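Local coordinates for protein acetyl xylan esterase (PDB 6AGQ) that probably removes acetyl groups from acetylated xylan, as a cold-active esterase of the alpha/beta-hydrolase clan, at residues I179-L190 with R200-L211; C212-S223 with I275-A285. All blocks are in the same frame, centred on the assembly; numbering follows the deposited sequence.

Contact 1 of 2, residues I179-L190 with R200-L211; sequences IAVYGGSQGGGL and RPKLALPVFPFL
At the edge of the Phe208 ring, in its plane, lies CB of Ser185, 3.9 Å from Phe208 CD1. One face of the ring carries CG1 of Val207, centred over it. The Tyr182 ring also uses an edge: its CD1 lies 3.4 Å from the carbonyl oxygen of Leu205, in the ring plane, and its CE1 touches Val207 CG2. CG of Tyr182 stands opposite the backbone N (chi1 152°), which lays the ring alongside Val207. An alanine in place of Phe208 would probably leave Ser185 CB, Val207 CG1 and the His303 ring without the packing of the phenyl ring.

Under these side chains the strands pair in parallel. Leu205 N donates to Val181 O at 2.7 Å, and Ser185 N to Val207 O at 2.8 Å. Past the strand end, Phe210 N reaches Ser185 O from above the carbonyl plane, at 3.0 Å. Gly183, Ser185 and Gly187 are consistent with the nucleophile elbow of alpha/beta hydrolases, and Ser185 OG is hydrogen-bonded to His303 NE2. Strand 179-184, helix 186-197 and strand 203-207 form a beta-alpha-beta unit. Strands 86-92 and 265-271 flank the pair in the sheet, and helix 309-320 packs on the face bearing Tyr182, Leu203 and Leu205.

Contact 2 of 2, residues C212-S223 with I275-A285; sequences CHFRRSVEIHAS and ITCPPSTCFAA
Arg216 meets Ser280 through the edge of its guanidinium group. Arg216 NE donates to Ser280 OG at 2.8 Å, nearly straight at 170° and close to the guanidinium plane. NH1 adds a weak bond to the same oxygen. The Arg216 chain is extended from CG to NE, with CG opposite the backbone N (chi1 -174°), and this carries the group across to helix 279-286. CG2 of Ile220 lies over one guanidinium face.

Thr281 CG2 packs 3.4 Å from Ser217 OG and 3.8 Å from His213 CB. Thr281 OG1 donates a hydrogen bond to Pro278 O at 2.7 Å, in the carbonyl plane. The His213 ring has Arg216 CB over one face and meets Ala284 CB obliquely through CD2; its NE2 bonds to Tyr14 OH. Cys212 SG packs on Ala285 CB. Past the helix, the Ile220 side chain crosses that of Pro278 obliquely, CD1 against CB, and Ala222 CB rests 3.7 Å from Pro278 CG. A Schellman motif with His221 at C-prime ends helix 214-219, and Ser223 N then donates to Ile275 O at 2.9 Å.

Helix segments 214-219 and 279-285 run nearly antiparallel, at 172°. Between the helices, small side-chain contacts surround one strong side-chain hydrogen bond; a backbone bond joins the loops beyond them. Ser280 OG takes one strong and one weak N-H of Arg216, a charge-to-dipole tie that probably fixes the turn of the guanidinium.

The two contacts come in series along the chain. Contact 1 closes at Leu211, and contact 2 opens with the next residue, Cys212. Their centres are about 16 Å apart. Contact 1 lies near the centre of the folded subunit, in the sheet; contact 2 lies further out, where helix 214-219 meets helix 279-286. They touch through sulfur atoms: Cys277 SG is 3.5 Å from Ser185 OG, and Cys282 SG is 3.6 Å from Pro209 CD. Residues 275-285 therefore run beside the turn after strand 179-184. The loop that leads into helix 279-286 thus borders the probable active site, where Cys277 lies beside Ser185, the likely nucleophile set by the strands of contact 1.

Contact 1 of 2, residues I179-L190 with R200-L211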
loop_
_atom_site.group_PDB
_atom_site.type_symbol
_atom_site.label_atom_id
_atom_site.label_comp_id
_atom_site.label_asym_id
_atom_site.label_seq_id
_atom_site.Cartn_x
_atom_site.Cartn_y
_atom_site.Cartn_z
ATOM N N ILE A 179 -23.195 -33.054 21.850
ATOM C CA ILE A 179 -23.036 -32.229 20.649
ATOM C C ILE A 179 -22.205 -30.951 20.931
ATOM O O ILE A 179 -22.497 -30.229 21.892
ATOM C CB ILE A 179 -24.394 -31.768 20.137
ATOM C CG1 ILE A 179 -25.293 -32.962 19.775
ATOM C CG2 ILE A 179 -24.260 -30.822 18.929
ATOM C CD1 ILE A 179 -26.746 -32.522 19.566
ATOM N N ALA A 180 -21.199 -30.680 20.095
ATOM C CA ALA A 180 -20.466 -29.425 20.144
ATOM C C ALA A 180 -20.644 -28.678 18.832
ATOM O O ALA A 180 -20.813 -29.311 17.781
ATOM C CB ALA A 180 -19.008 -29.654 20.408
ATOM N N VAL A 181 -20.667 -27.354 18.921
ATOM C CA VAL A 181 -20.823 -26.433 17.756
ATOM C C VAL A 181 -19.573 -25.565 17.685
ATOM O O VAL A 181 -19.092 -25.096 18.730
ATOM C CB VAL A 181 -22.137 -25.616 17.781
ATOM C CG1 VAL A 181 -23.360 -26.488 17.484
ATOM C CG2 VAL A 181 -22.350 -24.940 19.103
ATOM N N TYR A 182 -18.976 -25.439 16.480
ATOM C CA TYR A 182 -17.640 -24.844 16.296
ATOM C C TYR A 182 -17.601 -24.072 14.986
ATOM O O TYR A 182 -18.284 -24.412 14.049
ATOM C CB TYR A 182 -16.557 -25.924 16.333
ATOM C CG TYR A 182 -15.325 -25.622 15.548
ATOM C CD1 TYR A 182 -14.472 -24.580 15.933
ATOM C CD2 TYR A 182 -15.003 -26.336 14.409
ATOM C CE1 TYR A 182 -13.364 -24.207 15.170
ATOM C CE2 TYR A 182 -13.878 -26.016 13.660
ATOM C CZ TYR A 182 -13.064 -24.943 14.043
ATOM O OH TYR A 182 -11.969 -24.577 13.319
ATOM N N GLY A 183 -16.819 -23.004 14.948
ATOM C CA GLY A 183 -16.609 -22.223 13.745
ATOM C C GLY A 183 -15.819 -20.979 13.980
ATOM O O GLY A 183 -15.864 -20.390 15.087
ATOM N N GLY A 184 -15.094 -20.585 12.951
ATOM C CA GLY A 184 -14.385 -19.330 12.960
ATOM C C GLY A 184 -15.103 -18.196 12.230
ATOM O O GLY A 184 -15.654 -18.372 11.134
ATOM N N SER A 185 -15.059 -17.025 12.843
ATOM C CA SER A 185 -15.601 -15.817 12.287
ATOM C C SER A 185 -17.123 -15.817 12.056
ATOM O O SER A 185 -17.843 -15.939 13.015
ATOM C CB SER A 185 -14.829 -15.384 11.079
ATOM O OG SER A 185 -15.255 -14.028 10.847
ATOM N N GLN A 186 -17.649 -15.661 10.845
ATOM C CA GLN A 186 -19.042 -16.009 10.667
ATOM C C GLN A 186 -19.371 -17.364 11.368
ATOM O O GLN A 186 -20.413 -17.486 11.961
ATOM C CB GLN A 186 -19.391 -16.144 9.212
ATOM C CG GLN A 186 -20.831 -16.549 8.925
ATOM C CD GLN A 186 -21.102 -16.604 7.419
ATOM O OE1 GLN A 186 -21.852 -15.799 6.894
ATOM N NE2 GLN A 186 -20.449 -17.542 6.717
ATOM N N GLY A 187 -18.505 -18.351 11.213
ATOM C CA GLY A 187 -18.702 -19.691 11.799
ATOM C C GLY A 187 -18.972 -19.608 13.286
ATOM O O GLY A 187 -19.779 -20.349 13.782
ATOM N N GLY A 188 -18.239 -18.715 13.973
ATOM C CA GLY A 188 -18.267 -18.517 15.404
ATOM C C GLY A 188 -19.524 -17.842 15.812
ATOM O O GLY A 188 -20.147 -18.245 16.779
ATOM N N GLY A 189 -19.932 -16.825 15.038
ATOM C CA GLY A 189 -21.280 -16.245 15.177
ATOM C C GLY A 189 -22.406 -17.242 15.016
ATOM O O GLY A 189 -23.380 -17.237 15.823
ATOM N N LEU A 190 -22.326 -18.096 13.975
ATOM C CA LEU A 190 -23.314 -19.164 13.814
ATOM C C LEU A 190 -23.339 -20.160 14.954
ATOM O O LEU A 190 -24.414 -20.658 15.241
ATOM C CB LEU A 190 -23.218 -19.981 12.450
ATOM C CG LEU A 190 -23.238 -19.048 11.198
ATOM C CD1 LEU A 190 -23.207 -19.746 9.849
ATOM C CD2 LEU A 190 -24.447 -18.124 11.270
ATOM N N ARG A 200 -29.853 -28.111 22.839
ATOM C CA ARG A 200 -29.198 -29.428 22.720
ATOM C C ARG A 200 -27.647 -29.401 22.836
ATOM O O ARG A 200 -27.072 -30.332 23.420
ATOM C CB ARG A 200 -29.642 -30.191 21.448
ATOM C CG ARG A 200 -31.064 -30.796 21.547
ATOM C CD ARG A 200 -31.622 -31.217 20.186
ATOM N NE ARG A 200 -31.790 -30.080 19.232
ATOM C CZ ARG A 200 -32.272 -30.176 17.990
ATOM N NH1 ARG A 200 -32.659 -31.342 17.504
ATOM N NH2 ARG A 200 -32.378 -29.095 17.212
ATOM N N PRO A 201 -26.975 -28.398 22.242
ATOM C CA PRO A 201 -25.508 -28.402 22.262
ATOM C C PRO A 201 -24.967 -28.319 23.667
ATOM O O PRO A 201 -25.464 -27.547 24.472
ATOM C CB PRO A 201 -25.129 -27.149 21.460
ATOM C CG PRO A 201 -26.329 -26.819 20.669
ATOM C CD PRO A 201 -27.497 -27.254 21.467
ATOM N N LYS A 202 -23.994 -29.179 23.969
ATOM C CA LYS A 202 -23.360 -29.217 25.240
ATOM C C LYS A 202 -22.111 -28.298 25.328
ATOM O O LYS A 202 -21.825 -27.740 26.403
ATOM C CB LYS A 202 -22.963 -30.625 25.482
ATOM C CG LYS A 202 -22.518 -30.873 26.872
ATOM C CD LYS A 202 -21.895 -32.235 26.906
ATOM C CE LYS A 202 -21.591 -32.623 28.333
ATOM N NZ LYS A 202 -21.153 -34.042 28.304
ATOM N N LEU A 203 -21.397 -28.169 24.214
ATOM C CA LEU A 203 -20.241 -27.299 24.101
ATOM C C LEU A 203 -20.408 -26.315 22.950
ATOM O O LEU A 203 -20.987 -26.667 21.938
ATOM C CB LEU A 203 -18.995 -28.118 23.801
ATOM C CG LEU A 203 -18.117 -28.664 24.867
ATOM C CD1 LEU A 203 -18.883 -29.178 26.043
ATOM C CD2 LEU A 203 -17.213 -29.719 24.290
ATOM N N ALA A 204 -19.820 -25.117 23.086
ATOM C CA ALA A 204 -19.758 -24.113 22.007
ATOM C C ALA A 204 -18.308 -23.655 21.869
ATOM O O ALA A 204 -17.708 -23.300 22.879
ATOM C CB ALA A 204 -20.656 -22.939 22.309
ATOM N N LEU A 205 -17.732 -23.734 20.647
ATOM C CA LEU A 205 -16.367 -23.360 20.426
ATOM C C LEU A 205 -16.200 -22.208 19.377
ATOM O O LEU A 205 -15.518 -22.403 18.370
ATOM C CB LEU A 205 -15.564 -24.580 20.009
ATOM C CG LEU A 205 -15.346 -25.664 21.080
ATOM C CD1 LEU A 205 -16.430 -26.712 21.027
ATOM C CD2 LEU A 205 -14.008 -26.354 20.848
ATOM N N PRO A 206 -16.759 -21.014 19.641
ATOM C CA PRO A 206 -16.524 -19.841 18.755
ATOM C C PRO A 206 -15.050 -19.365 18.612
ATOM O O PRO A 206 -14.395 -19.071 19.605
ATOM C CB PRO A 206 -17.387 -18.776 19.383
ATOM C CG PRO A 206 -17.420 -19.124 20.818
ATOM C CD PRO A 206 -17.425 -20.611 20.893
ATOM N N VAL A 207 -14.541 -19.277 17.394
ATOM C CA VAL A 207 -13.256 -18.614 17.159
ATOM C C VAL A 207 -13.526 -17.215 16.547
ATOM O O VAL A 207 -14.208 -17.085 15.519
ATOM C CB VAL A 207 -12.338 -19.495 16.258
ATOM C CG1 VAL A 207 -11.069 -18.779 15.858
ATOM C CG2 VAL A 207 -11.953 -20.770 16.993
ATOM N N PHE A 208 -12.961 -16.182 17.158
ATOM C CA PHE A 208 -13.178 -14.776 16.727
ATOM C C PHE A 208 -14.508 -14.464 16.058
ATOM O O PHE A 208 -14.549 -14.112 14.866
ATOM C CB PHE A 208 -11.962 -14.131 16.020
ATOM C CG PHE A 208 -11.292 -14.944 14.960
ATOM C CD1 PHE A 208 -11.935 -15.265 13.757
ATOM C CD2 PHE A 208 -9.937 -15.259 15.086
ATOM C CE1 PHE A 208 -11.264 -15.951 12.740
ATOM C CE2 PHE A 208 -9.250 -15.925 14.076
ATOM C CZ PHE A 208 -9.912 -16.277 12.902
ATOM N N PRO A 209 -15.619 -14.546 16.858
ATOM C CA PRO A 209 -16.926 -14.571 16.271
ATOM C C PRO A 209 -17.317 -13.211 15.658
ATOM O O PRO A 209 -17.133 -12.155 16.284
ATOM C CB PRO A 209 -17.837 -14.969 17.416
ATOM C CG PRO A 209 -17.090 -14.631 18.658
ATOM C CD PRO A 209 -15.658 -14.798 18.308
ATOM N N PHE A 210 -17.796 -13.307 14.417
ATOM C CA PHE A 210 -18.434 -12.252 13.634
ATOM C C PHE A 210 -19.897 -12.210 14.043
ATOM O O PHE A 210 -20.350 -13.058 14.857
ATOM C CB PHE A 210 -18.226 -12.615 12.148
ATOM C CG PHE A 210 -18.785 -11.651 11.182
ATOM C CD1 PHE A 210 -18.300 -10.357 11.102
ATOM C CD2 PHE A 210 -19.762 -12.052 10.279
ATOM C CE1 PHE A 210 -18.812 -9.454 10.174
ATOM C CE2 PHE A 210 -20.295 -11.152 9.382
ATOM C CZ PHE A 210 -19.830 -9.846 9.336
ATOM N N LEU A 211 -20.623 -11.175 13.587
ATOM C CA LEU A 211 -22.045 -10.998 13.957
ATOM C C LEU A 211 -22.272 -10.670 15.437
ATOM O O LEU A 211 -23.314 -11.033 16.004
ATOM C CB LEU A 211 -22.928 -12.212 13.582
ATOM C CG LEU A 211 -22.625 -12.847 12.206
ATOM C CD1 LEU A 211 -23.181 -14.264 12.008
ATOM C CD2 LEU A 211 -23.109 -11.906 11.118
HETATM O O HOH W 1 -25.648 -32.281 23.282
#

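Contact 2 of 2, residues C212-S223 with I275-A285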
loop_
_atom_site.group_PDB
_atom_site.type_symbol
_atom_site.label_atom_id
_atom_site.label_comp_id
_atom_site.label_asym_id
_atom_site.label_seq_id
_atom_site.Cartn_x
_atom_site.Cartn_y
_atom_site.Cartn_z
ATOM N N CYS A 212 -21.341 -9.945 16.052
ATOM C CA CYS A 212 -21.461 -9.557 17.469
ATOM C C CYS A 212 -21.337 -8.048 17.561
ATOM O O CYS A 212 -20.533 -7.431 16.869
ATOM C CB CYS A 212 -20.397 -10.196 18.382
ATOM S SG CYS A 212 -20.420 -12.033 18.471
ATOM N N HIS A 213 -22.121 -7.495 18.478
ATOM C CA HIS A 213 -22.139 -6.110 18.815
ATOM C C HIS A 213 -22.110 -5.204 17.585
ATOM O O HIS A 213 -21.180 -4.404 17.441
ATOM C CB HIS A 213 -20.988 -5.871 19.819
ATOM C CG HIS A 213 -21.162 -4.646 20.652
ATOM N ND1 HIS A 213 -22.339 -3.923 20.679
ATOM C CD2 HIS A 213 -20.318 -4.026 21.511
ATOM C CE1 HIS A 213 -22.201 -2.886 21.493
ATOM N NE2 HIS A 213 -20.979 -2.920 22.000
ATOM N N PHE A 214 -23.103 -5.389 16.692
ATOM C CA PHE A 214 -23.143 -4.736 15.356
ATOM C C PHE A 214 -22.851 -3.228 15.275
ATOM O O PHE A 214 -22.116 -2.777 14.406
ATOM C CB PHE A 214 -24.466 -4.974 14.646
ATOM C CG PHE A 214 -24.608 -6.363 14.038
ATOM C CD1 PHE A 214 -23.894 -6.718 12.895
ATOM C CD2 PHE A 214 -25.474 -7.291 14.597
ATOM C CE1 PHE A 214 -24.030 -7.965 12.317
ATOM C CE2 PHE A 214 -25.615 -8.542 14.041
ATOM C CZ PHE A 214 -24.888 -8.882 12.892
ATOM N N ARG A 215 -23.491 -2.446 16.109
ATOM C CA ARG A 215 -23.363 -1.011 16.045
ATOM C C ARG A 215 -21.938 -0.552 16.414
ATOM O O ARG A 215 -21.424 0.385 15.848
ATOM C CB ARG A 215 -24.387 -0.372 16.955
ATOM C CG ARG A 215 -24.503 1.138 16.769
ATOM C CD ARG A 215 -25.208 1.745 17.973
ATOM N NE ARG A 215 -26.654 1.570 17.875
ATOM C CZ ARG A 215 -27.462 2.379 17.191
ATOM N NH1 ARG A 215 -27.012 3.449 16.496
ATOM N NH2 ARG A 215 -28.742 2.103 17.190
ATOM N N ARG A 216 -21.273 -1.265 17.292
ATOM C CA ARG A 216 -19.878 -0.964 17.593
ATOM C C ARG A 216 -18.915 -1.400 16.469
ATOM O O ARG A 216 -18.038 -0.639 16.070
ATOM C CB ARG A 216 -19.470 -1.535 18.932
ATOM C CG ARG A 216 -18.069 -1.103 19.334
ATOM C CD ARG A 216 -17.676 -1.647 20.699
ATOM N NE ARG A 216 -16.242 -1.457 20.897
ATOM C CZ ARG A 216 -15.657 -0.311 21.294
ATOM N NH1 ARG A 216 -14.332 -0.256 21.379
ATOM N NH2 ARG A 216 -16.363 0.772 21.608
ATOM N N SER A 217 -19.062 -2.622 15.991
ATOM C CA SER A 217 -18.306 -3.097 14.841
ATOM C C SER A 217 -18.301 -2.047 13.749
ATOM O O SER A 217 -17.236 -1.632 13.301
ATOM C CB SER A 217 -18.915 -4.360 14.333
ATOM O OG SER A 217 -18.873 -5.350 15.344
ATOM N N VAL A 218 -19.483 -1.580 13.359
ATOM C CA VAL A 218 -19.604 -0.584 12.293
ATOM C C VAL A 218 -18.974 0.764 12.621
ATOM O O VAL A 218 -18.182 1.251 11.851
ATOM C CB VAL A 218 -21.081 -0.362 11.904
ATOM C CG1 VAL A 218 -21.226 0.855 10.988
ATOM C CG2 VAL A 218 -21.642 -1.611 11.203
ATOM N N GLU A 219 -19.295 1.340 13.781
ATOM C CA GLU A 219 -18.785 2.644 14.170
ATOM C C GLU A 219 -17.283 2.691 14.432
ATOM O O GLU A 219 -16.649 3.718 14.177
ATOM C CB GLU A 219 -19.588 3.240 15.353
ATOM C CG GLU A 219 -19.073 2.897 16.746
ATOM C CD GLU A 219 -20.003 3.307 17.908
ATOM O OE1 GLU A 219 -21.250 3.397 17.725
ATOM O OE2 GLU A 219 -19.465 3.534 19.029
ATOM N N ILE A 220 -16.677 1.606 14.908
ATOM C CA ILE A 220 -15.218 1.602 15.001
ATOM C C ILE A 220 -14.525 1.178 13.725
ATOM O O ILE A 220 -13.304 0.979 13.719
ATOM C CB ILE A 220 -14.688 0.844 16.241
ATOM C CG1 ILE A 220 -14.825 -0.681 16.113
ATOM C CG2 ILE A 220 -15.338 1.435 17.493
ATOM C CD1 ILE A 220 -14.371 -1.425 17.357
ATOM N N HIS A 221 -15.291 1.038 12.642
ATOM C CA HIS A 221 -14.752 0.861 11.284
ATOM C C HIS A 221 -14.017 -0.453 11.135
ATOM O O HIS A 221 -13.022 -0.524 10.441
ATOM C CB HIS A 221 -13.844 2.037 10.897
ATOM C CG HIS A 221 -14.519 3.363 11.025
ATOM N ND1 HIS A 221 -15.614 3.710 10.261
ATOM C CD2 HIS A 221 -14.273 4.418 11.839
ATOM C CE1 HIS A 221 -16.018 4.919 10.607
ATOM N NE2 HIS A 221 -15.220 5.371 11.561
ATOM N N ALA A 222 -14.529 -1.511 11.765
ATOM C CA ALA A 222 -14.049 -2.851 11.465
ATOM C C ALA A 222 -13.994 -3.109 9.946
ATOM O O ALA A 222 -14.865 -2.658 9.214
ATOM C CB ALA A 222 -14.907 -3.883 12.150
ATOM N N SER A 223 -12.913 -3.760 9.495
ATOM C CA SER A 223 -12.728 -4.211 8.091
ATOM C C SER A 223 -13.542 -5.499 7.803
ATOM O O SER A 223 -14.303 -5.979 8.666
ATOM C CB SER A 223 -11.251 -4.475 7.823
ATOM O OG SER A 223 -10.485 -3.338 8.124
ATOM N N ILE A 275 -8.665 -6.726 13.279
ATOM C CA ILE A 275 -9.436 -5.575 12.757
ATOM C C ILE A 275 -10.740 -5.934 12.028
ATOM O O ILE A 275 -11.523 -5.020 11.694
ATOM C CB ILE A 275 -8.572 -4.632 11.867
ATOM C CG1 ILE A 275 -8.077 -5.338 10.597
ATOM C CG2 ILE A 275 -7.392 -4.113 12.670
ATOM C CD1 ILE A 275 -7.601 -4.372 9.527
ATOM N N THR A 276 -10.981 -7.235 11.818
ATOM C CA THR A 276 -12.214 -7.722 11.207
ATOM C C THR A 276 -13.324 -8.067 12.188
ATOM O O THR A 276 -14.456 -7.694 11.968
ATOM C CB THR A 276 -11.885 -8.886 10.284
ATOM O OG1 THR A 276 -11.116 -8.341 9.210
ATOM C CG2 THR A 276 -13.140 -9.542 9.719
ATOM N N CYS A 277 -13.008 -8.863 13.211
ATOM C CA CYS A 277 -13.865 -9.048 14.397
ATOM C C CYS A 277 -13.091 -8.466 15.612
ATOM O O CYS A 277 -12.346 -9.169 16.315
ATOM C CB CYS A 277 -14.250 -10.515 14.600
ATOM S SG CYS A 277 -14.847 -11.298 13.062
ATOM N N PRO A 278 -13.230 -7.159 15.820
ATOM C CA PRO A 278 -12.395 -6.489 16.815
ATOM C C PRO A 278 -12.687 -7.047 18.182
ATOM O O PRO A 278 -13.850 -7.359 18.443
ATOM C CB PRO A 278 -12.829 -5.033 16.744
ATOM C CG PRO A 278 -13.576 -4.919 15.456
ATOM C CD PRO A 278 -14.252 -6.247 15.285
ATOM N N PRO A 279 -11.647 -7.192 19.019
ATOM C CA PRO A 279 -11.751 -7.936 20.251
ATOM C C PRO A 279 -12.786 -7.399 21.244
ATOM O O PRO A 279 -13.359 -8.191 21.982
ATOM C CB PRO A 279 -10.333 -7.892 20.800
ATOM C CG PRO A 279 -9.741 -6.676 20.192
ATOM C CD PRO A 279 -10.336 -6.536 18.877
ATOM N N SER A 280 -13.101 -6.117 21.226
ATOM C CA SER A 280 -14.177 -5.593 22.100
ATOM C C SER A 280 -15.535 -6.168 21.789
ATOM O O SER A 280 -16.402 -6.290 22.675
ATOM C CB SER A 280 -14.278 -4.084 22.043
ATOM O OG SER A 280 -14.421 -3.616 20.699
ATOM N N THR A 281 -15.758 -6.536 20.550
ATOM C CA THR A 281 -17.053 -7.111 20.161
ATOM C C THR A 281 -17.123 -8.606 20.566
ATOM O O THR A 281 -18.164 -9.115 20.946
ATOM C CB THR A 281 -17.383 -6.884 18.671
ATOM O OG1 THR A 281 -16.426 -7.532 17.797
ATOM C CG2 THR A 281 -17.461 -5.369 18.387
ATOM N N CYS A 282 -15.985 -9.274 20.518
ATOM C CA CYS A 282 -15.851 -10.655 20.951
ATOM C C CYS A 282 -16.027 -10.736 22.457
ATOM O O CYS A 282 -16.823 -11.565 22.927
ATOM C CB CYS A 282 -14.527 -11.218 20.478
ATOM S SG CYS A 282 -14.502 -11.417 18.671
ATOM N N PHE A 283 -15.334 -9.860 23.197
ATOM C CA PHE A 283 -15.469 -9.763 24.654
ATOM C C PHE A 283 -16.881 -9.426 25.132
ATOM O O PHE A 283 -17.363 -10.049 26.103
ATOM C CB PHE A 283 -14.416 -8.848 25.299
ATOM C CG PHE A 283 -13.191 -9.591 25.771
ATOM C CD1 PHE A 283 -13.270 -10.448 26.845
ATOM C CD2 PHE A 283 -11.959 -9.479 25.097
ATOM C CE1 PHE A 283 -12.151 -11.159 27.264
ATOM C CE2 PHE A 283 -10.842 -10.191 25.508
ATOM C CZ PHE A 283 -10.938 -11.027 26.593
ATOM N N ALA A 284 -17.573 -8.548 24.408
ATOM C CA ALA A 284 -18.938 -8.210 24.702
ATOM C C ALA A 284 -19.911 -9.387 24.727
ATOM O O ALA A 284 -20.771 -9.465 25.635
ATOM C CB ALA A 284 -19.425 -7.163 23.701
ATOM N N ALA A 285 -19.855 -10.261 23.717
ATOM C CA ALA A 285 -20.602 -11.542 23.780
ATOM C C ALA A 285 -20.074 -12.506 24.895
ATOM O O ALA A 285 -20.878 -12.972 25.718
ATOM C CB ALA A 285 -20.625 -12.261 22.400
#